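Putative aminotransferase (Actinomadura melliaura, PDB 4ZWV) probably catalyses a pyridoxal 5'-phosphate-dependent transamination, as a putative sugar aminotransferase linked to making the aminopentose of the indolocarbazole AT2433. Local coordinates at residues A[54-57]-A[58-61]; A[214-218]-A[219-223]; A[81-84]-A[85-89]; A[32-35]-A[36-39]; A[171-175]-A[176-180]. One frame throughout, in Å; residues are numbered along the deposited sequence.

Contact 1: A[54-57]-A[58-61]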
loop_
_atom_site.group_PDB
_atom_site.type_symbol
_atom_site.label_atom_id
_atom_site.label_comp_id
_atom_site.label_asym_id
_atom_site.label_seq_id
_atom_site.Cartn_x
_atom_site.Cartn_y
_atom_site.Cartn_z
ATOM N N VAL A 54 -9.151 -1.645 -4.142
ATOM C CA VAL A 54 -7.932 -1.730 -3.356
ATOM C C VAL A 54 -6.977 -0.595 -3.729
ATOM O O VAL A 54 -7.202 0.130 -4.690
ATOM C CB VAL A 54 -7.236 -3.104 -3.550
ATOM C CG1 VAL A 54 -8.047 -4.208 -2.896
ATOM C CG2 VAL A 54 -6.997 -3.404 -5.021
ATOM N N HIS A 55 -5.911 -0.449 -2.948
ATOM C CA HIS A 55 -4.936 0.624 -3.101
ATOM C C HIS A 55 -4.229 0.647 -4.458
ATOM O O HIS A 55 -3.909 1.705 -4.990
ATOM C CB HIS A 55 -3.904 0.488 -1.954
ATOM C CG HIS A 55 -2.531 0.996 -2.277
ATOM N ND1 HIS A 55 -1.446 0.151 -2.406
ATOM C CD2 HIS A 55 -2.056 2.247 -2.469
ATOM C CE1 HIS A 55 -0.365 0.863 -2.670
ATOM N NE2 HIS A 55 -0.709 2.139 -2.716
ATOM N N SER A 56 -3.972 -0.541 -4.984
ATOM C CA SER A 56 -3.176 -0.718 -6.190
ATOM C C SER A 56 -3.372 -2.141 -6.660
ATOM O O SER A 56 -3.843 -2.994 -5.901
ATOM C CB SER A 56 -1.691 -0.452 -5.909
ATOM O OG SER A 56 -1.219 -1.388 -4.944
ATOM N N GLY A 57 -2.959 -2.415 -7.887
ATOM C CA GLY A 57 -2.933 -3.787 -8.367
ATOM C C GLY A 57 -2.045 -4.633 -7.477
ATOM O O GLY A 57 -2.366 -5.781 -7.171
ATOM N N THR A 58 -0.929 -4.053 -7.042
ATOM C CA THR A 58 0.007 -4.768 -6.190
ATOM C C THR A 58 -0.662 -5.191 -4.886
ATOM O O THR A 58 -0.565 -6.351 -4.480
ATOM C CB THR A 58 1.239 -3.907 -5.911
ATOM O OG1 THR A 58 1.837 -3.551 -7.169
ATOM C CG2 THR A 58 2.243 -4.666 -5.059
ATOM N N SER A 59 -1.377 -4.267 -4.250
ATOM C CA SER A 59 -2.101 -4.617 -3.030
ATOM C C SER A 59 -3.202 -5.648 -3.302
ATOM O O SER A 59 -3.443 -6.530 -2.468
ATOM C CB SER A 59 -2.683 -3.360 -2.377
ATOM O OG SER A 59 -1.634 -2.603 -1.777
ATOM N N GLY A 60 -3.838 -5.572 -4.474
ATOM C CA GLY A 60 -4.827 -6.566 -4.839
ATOM C C GLY A 60 -4.231 -7.966 -4.927
ATOM O O GLY A 60 -4.828 -8.941 -4.450
ATOM N N LEU A 61 -3.043 -8.059 -5.516
ATOM C CA LEU A 61 -2.340 -9.348 -5.613
ATOM C C LEU A 61 -1.938 -9.866 -4.228
ATOM O O LEU A 61 -2.073 -11.047 -3.943
ATOM C CB LEU A 61 -1.098 -9.216 -6.500
ATOM C CG LEU A 61 -1.348 -9.001 -7.993
ATOM C CD1 LEU A 61 -0.055 -8.590 -8.689
ATOM C CD2 LEU A 61 -1.929 -10.271 -8.627
#
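His55 and Ser59 meet at the edge of the imidazole: ND1 and Ser59 OG lie 2.8 Å apart, near the ring plane, in an almost straight hydrogen bond (168°) that either group could donate. Beside it Ser56, the N-cap of helix 57-66, accepts from Ser59 N at its OG over 3.0 Å. That hydroxyl stands between its own backbone N and carbonyl carbon (chi1 62°), which carries it to the amide three residues on. Ser59 is thereby held at both amide and hydroxyl. The helix proper starts with Gly60 N to Ser56 O and Leu61 N to Gly57 O, both 2.9 Å. Val54 CG2 comes to 3.8 Å from Gly60 CA, where a side chain on the glycine would press on this methyl. Further out, Val54 shares a backbone bond with Gly198 of the adjoining sheet strand, and the His55 ring meets His55 of the second subunit. Gly57 N and Thr58 OG1 both bond the phosphate of the cofactor-modified lysine at position 190, and Thr58 OG1 also meets Tyr217 OH of the second subunit. The cofactor phosphate thus sits at the amino end of helix 57-66, whose dipole probably helps stabilise its negative charge.

Contact 2: A[214-218]-A[219-223]; sequences RRFYG and IDRTA
Phe216 and Ile219 close a type I' beta turn, and a type I turn from Asp220 to Ala223 follows, folding Arg221 back over the Phe216 ring. In the first turn Ile219 N donates to Phe216 O at 2.9 Å; Tyr217 and Gly218 fill its corners with positive phi. In the cation-pi contact, Arg221 CZ lies 4.5 Å from the centroid of the Phe216 ring, only 8° off its normal. The guanidinium stands almost upright on the ring (planes 82° apart) and points NH1 at its centre, an approach made possible by a bend at chi3 (60°). Tyr217 CD2 covers the opposite face, so Phe216 is sandwiched. With an alanine at Phe216 the Arg221 guanidinium would probably lose its aromatic seat and a gap open beside Tyr217. Apolar packing adds Ile219 CB on Phe216 CD2 (4.0 Å) and Ile219 CD1 on Tyr217 CB (3.9 Å). Across the dimer interface Tyr217 O bonds Trp89 NE1, and Phe216 packs on the cofactor-modified lysine, both of the second subunit. Asp220 OD1 forms an Asx turn by accepting from Thr222 N (3.0 Å), and Thr222 OG1 donates to the same oxygen from the same face of the carboxylate, at 2.7 Å.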
loop_
_atom_site.group_PDB
_atom_site.type_symbol
_atom_site.label_atom_id
_atom_site.label_comp_id
_atom_site.label_asym_id
_atom_site.label_seq_id
_atom_site.Cartn_x
_atom_site.Cartn_y
_atom_site.Cartn_z
ATOM N N ARG A 214 -10.444 -7.967 5.085
ATOM C CA ARG A 214 -8.993 -7.972 5.184
ATOM C C ARG A 214 -8.328 -6.828 4.428
ATOM O O ARG A 214 -7.177 -6.516 4.700
ATOM C CB ARG A 214 -8.432 -9.311 4.708
ATOM C CG ARG A 214 -8.932 -10.494 5.547
ATOM C CD ARG A 214 -8.162 -11.766 5.219
ATOM N NE ARG A 214 -6.854 -11.732 5.859
ATOM C CZ ARG A 214 -5.991 -12.742 5.882
ATOM N NH1 ARG A 214 -6.281 -13.892 5.291
ATOM N NH2 ARG A 214 -4.824 -12.598 6.497
ATOM N N ARG A 215 -9.049 -6.163 3.527
ATOM C CA ARG A 215 -8.445 -5.031 2.838
ATOM C C ARG A 215 -8.250 -3.832 3.767
ATOM O O ARG A 215 -7.521 -2.910 3.422
ATOM C CB ARG A 215 -9.281 -4.612 1.633
ATOM C CG ARG A 215 -10.550 -3.907 2.011
ATOM C CD ARG A 215 -11.229 -3.314 0.793
ATOM N NE ARG A 215 -12.563 -2.892 1.180
ATOM C CZ ARG A 215 -13.492 -2.464 0.339
ATOM N NH1 ARG A 215 -13.236 -2.372 -0.967
ATOM N NH2 ARG A 215 -14.671 -2.111 0.821
ATOM N N PHE A 216 -8.910 -3.832 4.925
ATOM C CA PHE A 216 -8.725 -2.780 5.924
ATOM C C PHE A 216 -8.519 -3.434 7.293
ATOM O O PHE A 216 -9.393 -3.387 8.170
ATOM C CB PHE A 216 -9.908 -1.796 5.952
ATOM C CG PHE A 216 -9.689 -0.628 6.883
ATOM C CD1 PHE A 216 -8.801 0.378 6.546
ATOM C CD2 PHE A 216 -10.352 -0.555 8.098
ATOM C CE1 PHE A 216 -8.576 1.450 7.405
ATOM C CE2 PHE A 216 -10.136 0.511 8.966
ATOM C CZ PHE A 216 -9.245 1.517 8.615
ATOM N N TYR A 217 -7.366 -4.083 7.430
ATOM C CA TYR A 217 -6.881 -4.620 8.702
ATOM C C TYR A 217 -7.748 -5.716 9.306
ATOM O O TYR A 217 -7.519 -6.105 10.447
ATOM C CB TYR A 217 -6.741 -3.504 9.737
ATOM C CG TYR A 217 -5.884 -2.340 9.311
ATOM C CD1 TYR A 217 -4.501 -2.463 9.225
ATOM C CD2 TYR A 217 -6.462 -1.120 9.003
ATOM C CE1 TYR A 217 -3.700 -1.378 8.844
ATOM C CE2 TYR A 217 -5.677 -0.025 8.617
ATOM C CZ TYR A 217 -4.300 -0.171 8.546
ATOM O OH TYR A 217 -3.531 0.922 8.196
ATOM N N GLY A 218 -8.739 -6.218 8.565
ATOM C CA GLY A 218 -9.681 -7.148 9.176
ATOM C C GLY A 218 -10.723 -6.469 10.053
ATOM O O GLY A 218 -11.453 -7.136 10.806
ATOM N N ILE A 219 -10.791 -5.146 9.973
ATOM C CA ILE A 219 -11.721 -4.358 10.782
ATOM C C ILE A 219 -13.016 -4.095 10.018
ATOM O O ILE A 219 -13.002 -3.530 8.920
ATOM C CB ILE A 219 -11.077 -3.015 11.211
ATOM C CG1 ILE A 219 -9.870 -3.279 12.126
ATOM C CG2 ILE A 219 -12.099 -2.125 11.914
ATOM C CD1 ILE A 219 -9.045 -2.036 12.466
ATOM N N ASP A 220 -14.128 -4.536 10.600
ATOM C CA ASP A 220 -15.462 -4.236 10.090
ATOM C C ASP A 220 -15.719 -2.740 10.284
ATOM O O ASP A 220 -15.885 -2.269 11.404
ATOM C CB ASP A 220 -16.499 -5.088 10.833
ATOM C CG ASP A 220 -17.913 -4.873 10.333
ATOM O OD1 ASP A 220 -18.158 -3.911 9.579
ATOM O OD2 ASP A 220 -18.786 -5.686 10.705
ATOM N N ARG A 221 -15.770 -2.002 9.183
ATOM C CA ARG A 221 -15.854 -0.549 9.272
ATOM C C ARG A 221 -17.229 -0.055 9.718
ATOM O O ARG A 221 -17.391 1.121 10.039
ATOM C CB ARG A 221 -15.467 0.077 7.932
ATOM C CG ARG A 221 -13.977 -0.104 7.615
ATOM C CD ARG A 221 -13.619 0.409 6.226
ATOM N NE ARG A 221 -13.924 1.832 6.078
ATOM C CZ ARG A 221 -13.074 2.811 6.354
ATOM N NH1 ARG A 221 -11.854 2.533 6.800
ATOM N NH2 ARG A 221 -13.443 4.077 6.178
ATOM N N THR A 222 -18.207 -0.951 9.773
ATOM C CA THR A 222 -19.519 -0.586 10.309
ATOM C C THR A 222 -19.588 -0.710 11.835
ATOM O O THR A 222 -20.545 -0.244 12.458
ATOM C CB THR A 222 -20.647 -1.445 9.697
ATOM O OG1 THR A 222 -20.564 -2.788 10.184
ATOM C CG2 THR A 222 -20.558 -1.458 8.170
ATOM N N ALA A 223 -18.571 -1.315 12.440
ATOM C CA ALA A 223 -18.578 -1.548 13.886
ATOM C C ALA A 223 -18.277 -0.297 14.709
ATOM O O ALA A 223 -17.737 0.685 14.200
ATOM C CB ALA A 223 -17.583 -2.649 14.243
HETATM O O HOH W 1 -13.828 -6.370 12.851
#

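Contact 3: A[81-84]-A[85-89]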
loop_
_atom_site.group_PDB
_atom_site.type_symbol
_atom_site.label_atom_id
_atom_site.label_comp_id
_atom_site.label_asym_id
_atom_site.label_seq_id
_atom_site.Cartn_x
_atom_site.Cartn_y
_atom_site.Cartn_z
ATOM N N PRO A 81 8.320 -15.093 -15.613
ATOM C CA PRO A 81 9.111 -13.895 -15.329
ATOM C C PRO A 81 8.884 -12.757 -16.314
ATOM O O PRO A 81 9.404 -11.667 -16.078
ATOM C CB PRO A 81 10.555 -14.391 -15.411
ATOM C CG PRO A 81 10.505 -15.563 -16.328
ATOM C CD PRO A 81 9.125 -16.172 -16.220
ATOM N N LEU A 82 8.118 -12.992 -17.374
ATOM C CA LEU A 82 7.830 -11.939 -18.340
ATOM C C LEU A 82 6.592 -11.191 -17.860
ATOM O O LEU A 82 5.473 -11.380 -18.357
ATOM C CB LEU A 82 7.644 -12.516 -19.740
ATOM C CG LEU A 82 7.504 -11.446 -20.829
ATOM C CD1 LEU A 82 8.777 -10.616 -20.917
ATOM C CD2 LEU A 82 7.190 -12.071 -22.173
ATOM N N THR A 83 6.805 -10.329 -16.877
ATOM C CA THR A 83 5.741 -9.507 -16.335
ATOM C C THR A 83 6.368 -8.359 -15.568
ATOM O O THR A 83 7.599 -8.275 -15.460
ATOM C CB THR A 83 4.795 -10.315 -15.417
ATOM O OG1 THR A 83 3.727 -9.475 -14.953
ATOM C CG2 THR A 83 5.549 -10.885 -14.234
ATOM N N PHE A 84 5.528 -7.464 -15.062
ATOM C CA PHE A 84 6.011 -6.382 -14.219
ATOM C C PHE A 84 6.381 -6.996 -12.871
ATOM O O PHE A 84 5.764 -7.971 -12.434
ATOM C CB PHE A 84 4.961 -5.280 -14.058
ATOM C CG PHE A 84 5.421 -4.132 -13.207
ATOM C CD1 PHE A 84 6.527 -3.385 -13.577
ATOM C CD2 PHE A 84 4.744 -3.799 -12.041
ATOM C CE1 PHE A 84 6.964 -2.323 -12.804
ATOM C CE2 PHE A 84 5.173 -2.735 -11.261
ATOM C CZ PHE A 84 6.287 -1.997 -11.643
ATOM N N GLU A 85 7.389 -6.426 -12.216
ATOM C CA GLU A 85 7.949 -7.031 -11.008
ATOM C C GLU A 85 6.919 -7.247 -9.898
ATOM O O GLU A 85 7.048 -8.187 -9.113
ATOM C CB GLU A 85 9.104 -6.180 -10.475
ATOM C CG GLU A 85 10.438 -6.377 -11.207
ATOM C CD GLU A 85 10.550 -5.591 -12.511
ATOM O OE1 GLU A 85 9.579 -4.917 -12.926
ATOM O OE2 GLU A 85 11.646 -5.633 -13.113
ATOM N N ALA A 86 5.906 -6.391 -9.833
ATOM C CA ALA A 86 4.868 -6.518 -8.807
ATOM C C ALA A 86 4.262 -7.916 -8.736
ATOM O O ALA A 86 4.001 -8.420 -7.645
ATOM C CB ALA A 86 3.761 -5.506 -9.052
ATOM N N THR A 87 4.037 -8.532 -9.896
ATOM C CA THR A 87 3.421 -9.854 -9.953
ATOM C C THR A 87 4.190 -10.843 -9.099
ATOM O O THR A 87 3.632 -11.601 -8.304
ATOM C CB THR A 87 3.391 -10.388 -11.394
ATOM O OG1 THR A 87 2.759 -9.424 -12.246
ATOM C CG2 THR A 87 2.644 -11.713 -11.457
ATOM N N ASN A 88 5.501 -10.802 -9.251
ATOM C CA ASN A 88 6.355 -11.777 -8.603
ATOM C C ASN A 88 6.830 -11.347 -7.231
ATOM O O ASN A 88 7.016 -12.185 -6.351
ATOM C CB ASN A 88 7.528 -12.089 -9.528
ATOM C CG ASN A 88 7.061 -12.852 -10.736
ATOM O OD1 ASN A 88 6.363 -13.842 -10.570
ATOM N ND2 ASN A 88 7.355 -12.364 -11.949
ATOM N N TRP A 89 7.005 -10.047 -7.011
ATOM C CA TRP A 89 7.422 -9.644 -5.681
ATOM C C TRP A 89 6.294 -9.841 -4.664
ATOM O O TRP A 89 6.569 -10.077 -3.486
ATOM C CB TRP A 89 7.902 -8.195 -5.675
ATOM C CG TRP A 89 9.191 -7.888 -6.456
ATOM C CD1 TRP A 89 9.749 -6.645 -6.578
ATOM C CD2 TRP A 89 10.067 -8.787 -7.200
ATOM N NE1 TRP A 89 10.893 -6.697 -7.336
ATOM C CE2 TRP A 89 11.111 -7.993 -7.733
ATOM C CE3 TRP A 89 10.073 -10.169 -7.465
ATOM C CZ2 TRP A 89 12.150 -8.529 -8.509
ATOM C CZ3 TRP A 89 11.108 -10.702 -8.250
ATOM C CH2 TRP A 89 12.127 -9.882 -8.762
#
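Thr87 OG1 has two partners: Thr83 OG1 donates to it across 2.9 Å, and Asp161 on strand 157-161 is hydrogen-bonded to it as well. Thr83 has two conformers, so the bond between the hydroxyls is certain for only one of them. In that one OG1 is trans to the backbone N (chi1 -177°), which turns it toward the Thr87 hydroxyl, while CG2 packs against Thr87 CB at 3.6 Å. Thr87 N donates to Phe84 O over 3.1 Å, an i to i+3 bond met from above the carbonyl plane. Phe84 itself swings out beside the helix: its CD2 lies 3.6 Å from Ala86 CB, and on the other ortho carbon Glu85 OE1 comes to 3.5 Å from CD1, the carboxylate plane standing nearly square to the ring (88°). Across the dimer interface the Phe84 ring meets Tyr217 of the second subunit edge-to-face. Glu85 has Ser321 and His327 as partners in its own chain and Tyr230 OH of the second subunit, and Asn88 bonds Ser79, Thr80 and Asn324. Buried carboxylate, amide and hydroxyl groups are therefore each matched by polar mates, which ties the start of helix 85-93 to strands 76-79 and 157-161, to the loop holding Ser321 and Asn324, and to the partner subunit.

Contact 4: A[32-35]-A[36-39]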
loop_
_atom_site.group_PDB
_atom_site.type_symbol
_atom_site.label_atom_id
_atom_site.label_comp_id
_atom_site.label_asym_id
_atom_site.label_seq_id
_atom_site.Cartn_x
_atom_site.Cartn_y
_atom_site.Cartn_z
ATOM N N GLY A 32 -15.287 5.719 1.595
ATOM C CA GLY A 32 -16.670 6.067 1.861
ATOM C C GLY A 32 -17.560 5.993 0.634
ATOM O O GLY A 32 -17.484 5.032 -0.143
ATOM N N PRO A 33 -18.404 7.017 0.435
ATOM C CA PRO A 33 -19.409 6.954 -0.630
ATOM C C PRO A 33 -18.846 6.949 -2.045
ATOM O O PRO A 33 -19.477 6.344 -2.914
ATOM C CB PRO A 33 -20.261 8.215 -0.391
ATOM C CG PRO A 33 -19.402 9.115 0.432
ATOM C CD PRO A 33 -18.557 8.212 1.284
ATOM N N ARG A 34 -17.703 7.581 -2.292
ATOM C CA ARG A 34 -17.171 7.553 -3.653
ATOM C C ARG A 34 -16.647 6.158 -3.990
ATOM O O ARG A 34 -16.820 5.683 -5.105
ATOM C CB ARG A 34 -16.066 8.598 -3.852
ATOM C CG ARG A 34 -16.494 10.048 -3.570
ATOM C CD ARG A 34 -17.378 10.645 -4.674
ATOM N NE ARG A 34 -18.715 10.068 -4.720
ATOM C CZ ARG A 34 -19.689 10.348 -3.863
ATOM N NH1 ARG A 34 -20.870 9.765 -3.997
ATOM N NH2 ARG A 34 -19.485 11.199 -2.865
ATOM N N VAL A 35 -16.013 5.504 -3.019
ATOM C CA VAL A 35 -15.582 4.126 -3.208
ATOM C C VAL A 35 -16.781 3.237 -3.524
ATOM O O VAL A 35 -16.725 2.422 -4.441
ATOM C CB VAL A 35 -14.839 3.598 -1.971
ATOM C CG1 VAL A 35 -14.750 2.060 -2.004
ATOM C CG2 VAL A 35 -13.462 4.214 -1.884
ATOM N N ALA A 36 -17.868 3.406 -2.776
ATOM C CA ALA A 36 -19.079 2.621 -3.023
ATOM C C ALA A 36 -19.632 2.876 -4.426
ATOM O O ALA A 36 -20.012 1.937 -5.125
ATOM C CB ALA A 36 -20.136 2.929 -1.971
ATOM N N GLU A 37 -19.647 4.141 -4.838
ATOM C CA GLU A 37 -20.131 4.529 -6.162
ATOM C C GLU A 37 -19.277 3.915 -7.274
ATOM O O GLU A 37 -19.788 3.388 -8.265
ATOM C CB GLU A 37 -20.149 6.062 -6.288
ATOM C CG GLU A 37 -20.702 6.572 -7.618
ATOM C CD GLU A 37 -20.623 8.078 -7.781
ATOM O OE1 GLU A 37 -20.215 8.778 -6.830
ATOM O OE2 GLU A 37 -20.975 8.566 -8.878
ATOM N N PHE A 38 -17.963 3.970 -7.091
ATOM C CA PHE A 38 -17.025 3.435 -8.062
ATOM C C PHE A 38 -17.152 1.911 -8.161
ATOM O O PHE A 38 -17.205 1.353 -9.260
ATOM C CB PHE A 38 -15.610 3.864 -7.654
ATOM C CG PHE A 38 -14.539 3.561 -8.664
ATOM C CD1 PHE A 38 -14.705 3.881 -10.000
ATOM C CD2 PHE A 38 -13.329 3.008 -8.258
ATOM C CE1 PHE A 38 -13.703 3.627 -10.916
ATOM C CE2 PHE A 38 -12.315 2.752 -9.174
ATOM C CZ PHE A 38 -12.505 3.057 -10.511
ATOM N N GLU A 39 -17.221 1.237 -7.014
ATOM C CA GLU A 39 -17.401 -0.211 -7.018
ATOM C C GLU A 39 -18.686 -0.622 -7.733
ATOM O O GLU A 39 -18.675 -1.573 -8.510
ATOM C CB GLU A 39 -17.380 -0.761 -5.594
ATOM C CG GLU A 39 -15.980 -0.786 -5.015
ATOM C CD GLU A 39 -15.955 -1.235 -3.569
ATOM O OE1 GLU A 39 -17.039 -1.300 -2.956
ATOM O OE2 GLU A 39 -14.850 -1.501 -3.041
#
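From Gly32 O to Ala36 N (3.1 Å), Pro33 O to Glu37 N, Arg34 O to Phe38 N and Val35 O to Glu39 N, four successive i to i+4 hydrogen bonds wind the first turns of helix 33-46. On the helix surface, Arg34 and Glu37 run side by side, and Glu37 OE1 takes both NE (2.9 Å) and NH1 (3.1 Å) of the arginine, a side-on salt bridge concentrated on one oxygen. Bends at chi2 (-75°) and chi3 (71°) bring the guanidinium round to it, the oxygen lying near the guanidinium plane while the carboxylate plane is turned 81° away. This is an i, i+3 pair on the helix, whose N-cap position is Gly32; Asp243 of helix 243-273 accepts from the N-H groups of Gly32, Arg34 and Val35. A methionine in place of Arg34 would probably cost Glu37 OE1 both guanidinium N-H bonds and the charge that pairs with it. Glu37 OE2 pairs separately with Arg19. Val35 and Glu39 also run alongside each other, with CG1 of the valine 3.7 Å from OE2 of the glutamate. That same OE2 reaches Ser53 OG and the guanidinium of Arg215, while Val35 packs on Ala246 and Phe38 on Leu250.

Contact 5: A[171-175]-A[176-180]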
loop_
_atom_site.group_PDB
_atom_site.type_symbol
_atom_site.label_atom_id
_atom_site.label_comp_id
_atom_site.label_asym_id
_atom_site.label_seq_id
_atom_site.Cartn_x
_atom_site.Cartn_y
_atom_site.Cartn_z
ATOM N N ARG A 171 -13.561 -15.540 -24.907
ATOM C CA ARG A 171 -14.660 -16.405 -25.313
ATOM C C ARG A 171 -16.013 -15.845 -24.890
ATOM O O ARG A 171 -16.906 -16.566 -24.443
ATOM C CB ARG A 171 -14.422 -17.824 -24.794
ATOM C CG ARG A 171 -13.244 -18.436 -25.542
ATOM C CD ARG A 171 -13.039 -19.917 -25.326
ATOM N NE ARG A 171 -11.861 -20.329 -26.087
ATOM C CZ ARG A 171 -11.242 -21.499 -25.956
ATOM N NH1 ARG A 171 -11.689 -22.401 -25.093
ATOM N NH2 ARG A 171 -10.170 -21.758 -26.695
ATOM N N GLY A 172 -16.167 -14.541 -25.095
ATOM C CA GLY A 172 -17.466 -13.906 -24.962
ATOM C C GLY A 172 -17.812 -13.525 -23.539
ATOM O O GLY A 172 -18.938 -13.102 -23.267
ATOM N N VAL A 173 -16.836 -13.664 -22.644
ATOM C CA VAL A 173 -17.022 -13.405 -21.226
ATOM C C VAL A 173 -15.955 -12.411 -20.777
ATOM O O VAL A 173 -14.765 -12.614 -21.022
ATOM C CB VAL A 173 -16.931 -14.708 -20.408
ATOM C CG1 VAL A 173 -16.959 -14.423 -18.903
ATOM C CG2 VAL A 173 -18.055 -15.661 -20.810
ATOM N N PRO A 174 -16.376 -11.321 -20.116
ATOM C CA PRO A 174 -15.401 -10.337 -19.630
ATOM C C PRO A 174 -14.434 -10.937 -18.625
ATOM O O PRO A 174 -14.835 -11.766 -17.794
ATOM C CB PRO A 174 -16.272 -9.273 -18.950
ATOM C CG PRO A 174 -17.554 -9.990 -18.615
ATOM C CD PRO A 174 -17.754 -10.995 -19.716
ATOM N N LEU A 175 -13.172 -10.529 -18.679
ATOM C CA LEU A 175 -12.273 -10.886 -17.588
ATOM C C LEU A 175 -12.898 -10.475 -16.255
ATOM O O LEU A 175 -13.564 -9.432 -16.161
ATOM C CB LEU A 175 -10.899 -10.236 -17.751
ATOM C CG LEU A 175 -10.085 -10.656 -18.975
ATOM C CD1 LEU A 175 -8.701 -10.036 -18.882
ATOM C CD2 LEU A 175 -10.003 -12.192 -19.089
ATOM N N GLY A 176 -12.701 -11.317 -15.246
ATOM C CA GLY A 176 -13.383 -11.162 -13.969
ATOM C C GLY A 176 -14.499 -12.180 -13.765
ATOM O O GLY A 176 -14.994 -12.353 -12.653
ATOM N N SER A 177 -14.902 -12.876 -14.826
ATOM C CA SER A 177 -16.056 -13.766 -14.743
ATOM C C SER A 177 -15.757 -15.189 -15.199
ATOM O O SER A 177 -16.657 -15.895 -15.667
ATOM C CB SER A 177 -17.222 -13.213 -15.575
ATOM O OG SER A 177 -17.764 -12.040 -14.989
ATOM N N HIS A 178 -14.509 -15.623 -15.043
ATOM C CA HIS A 178 -14.139 -16.971 -15.480
ATOM C C HIS A 178 -13.872 -17.912 -14.301
ATOM O O HIS A 178 -13.343 -19.003 -14.476
ATOM C CB HIS A 178 -12.915 -16.916 -16.405
ATOM C CG HIS A 178 -13.152 -16.156 -17.671
ATOM N ND1 HIS A 178 -12.929 -14.799 -17.777
ATOM C CD2 HIS A 178 -13.604 -16.559 -18.884
ATOM C CE1 HIS A 178 -13.231 -14.401 -19.001
ATOM N NE2 HIS A 178 -13.636 -15.450 -19.694
ATOM N N GLY A 179 -14.265 -17.506 -13.097
ATOM C CA GLY A 179 -14.168 -18.395 -11.951
ATOM C C GLY A 179 -12.900 -18.260 -11.112
ATOM O O GLY A 179 -12.725 -18.997 -10.134
ATOM N N ASN A 180 -12.004 -17.360 -11.513
ATOM C CA ASN A 180 -10.779 -17.085 -10.771
ATOM C C ASN A 180 -10.820 -15.698 -10.162
ATOM O O ASN A 180 -11.480 -14.799 -10.696
ATOM C CB ASN A 180 -9.534 -17.158 -11.662
ATOM C CG ASN A 180 -9.473 -18.416 -12.477
ATOM O OD1 ASN A 180 -9.584 -19.522 -11.941
ATOM N ND2 ASN A 180 -9.309 -18.260 -13.792
HETATM O O HOH W 2 -16.212 -9.815 -15.035
#
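Val173 and His178 pack across a tight reverse turn that leads from the short edge strand 173-174 on to strand 181-185 of the large sheet. The turn, type II from Pro174 to Ser177, is closed by Ser177 N donating to Pro174 O at 3.2 Å, a bent bond (135°). Gly176 takes its third position, where phi is positive and a beta carbon would run into Leu175 O. Above the turn the side chains of Val173 and His178 slide past each other in opposite directions, and CG1 of the valine sits over one face of the imidazole, 3.8 Å from its centroid and 22° off the normal: a CH-pi contact, displaced toward the rim. The same CG1 touches Ser177 CB at 3.6 Å. His178 is brought back over the strand by CG lying opposite its own carbonyl carbon (chi1 -63°), and CE1 then points among backbone carbonyls, 3.1 Å from Val173 O. NE2, at 3.3 Å from that oxygen, has too poor an angle for a bond to it; its hydrogen-bond partner is Tyr170 O, and the Tyr170 ring also meets the histidine. Leu175 CD2 adds an apolar touch at 3.9 Å from His178 CE1. One water joins Leu175 O to Ser177 OG. Strand 173-174 is an outer strand of the small antiparallel sheet it forms with 169-170 and 289-290; Leu175 and His178 rest on Leu138 of helix 138-152, and Leu175 reaches Glu160 on strand 157-161.

Overall arrangement
Along the chain the order is contact 4, 1, 3, 5, 2. Contacts 1, 3 and 4 build the starts of helices 57-66, 85-93 and 33-46; contact 5 turns out of an edge strand of the small three-stranded sheet, and contact 2 is two turns in a loop. Contacts 1 and 3, with centres 14 Å apart, touch through Thr58 and Ala86 beside the seven-stranded sheet. Contact 4, about 17 Å from contact 1 between centres, is tied to contact 2 by the Glu39-Arg215 salt bridge. Contacts 2 and 3, about 29 Å apart in one chain, meet across the dimer. Phe216 and Tyr217 of contact 2 reach the cofactor-modified lysine and Thr58 of the second subunit, so the cofactor site draws on both.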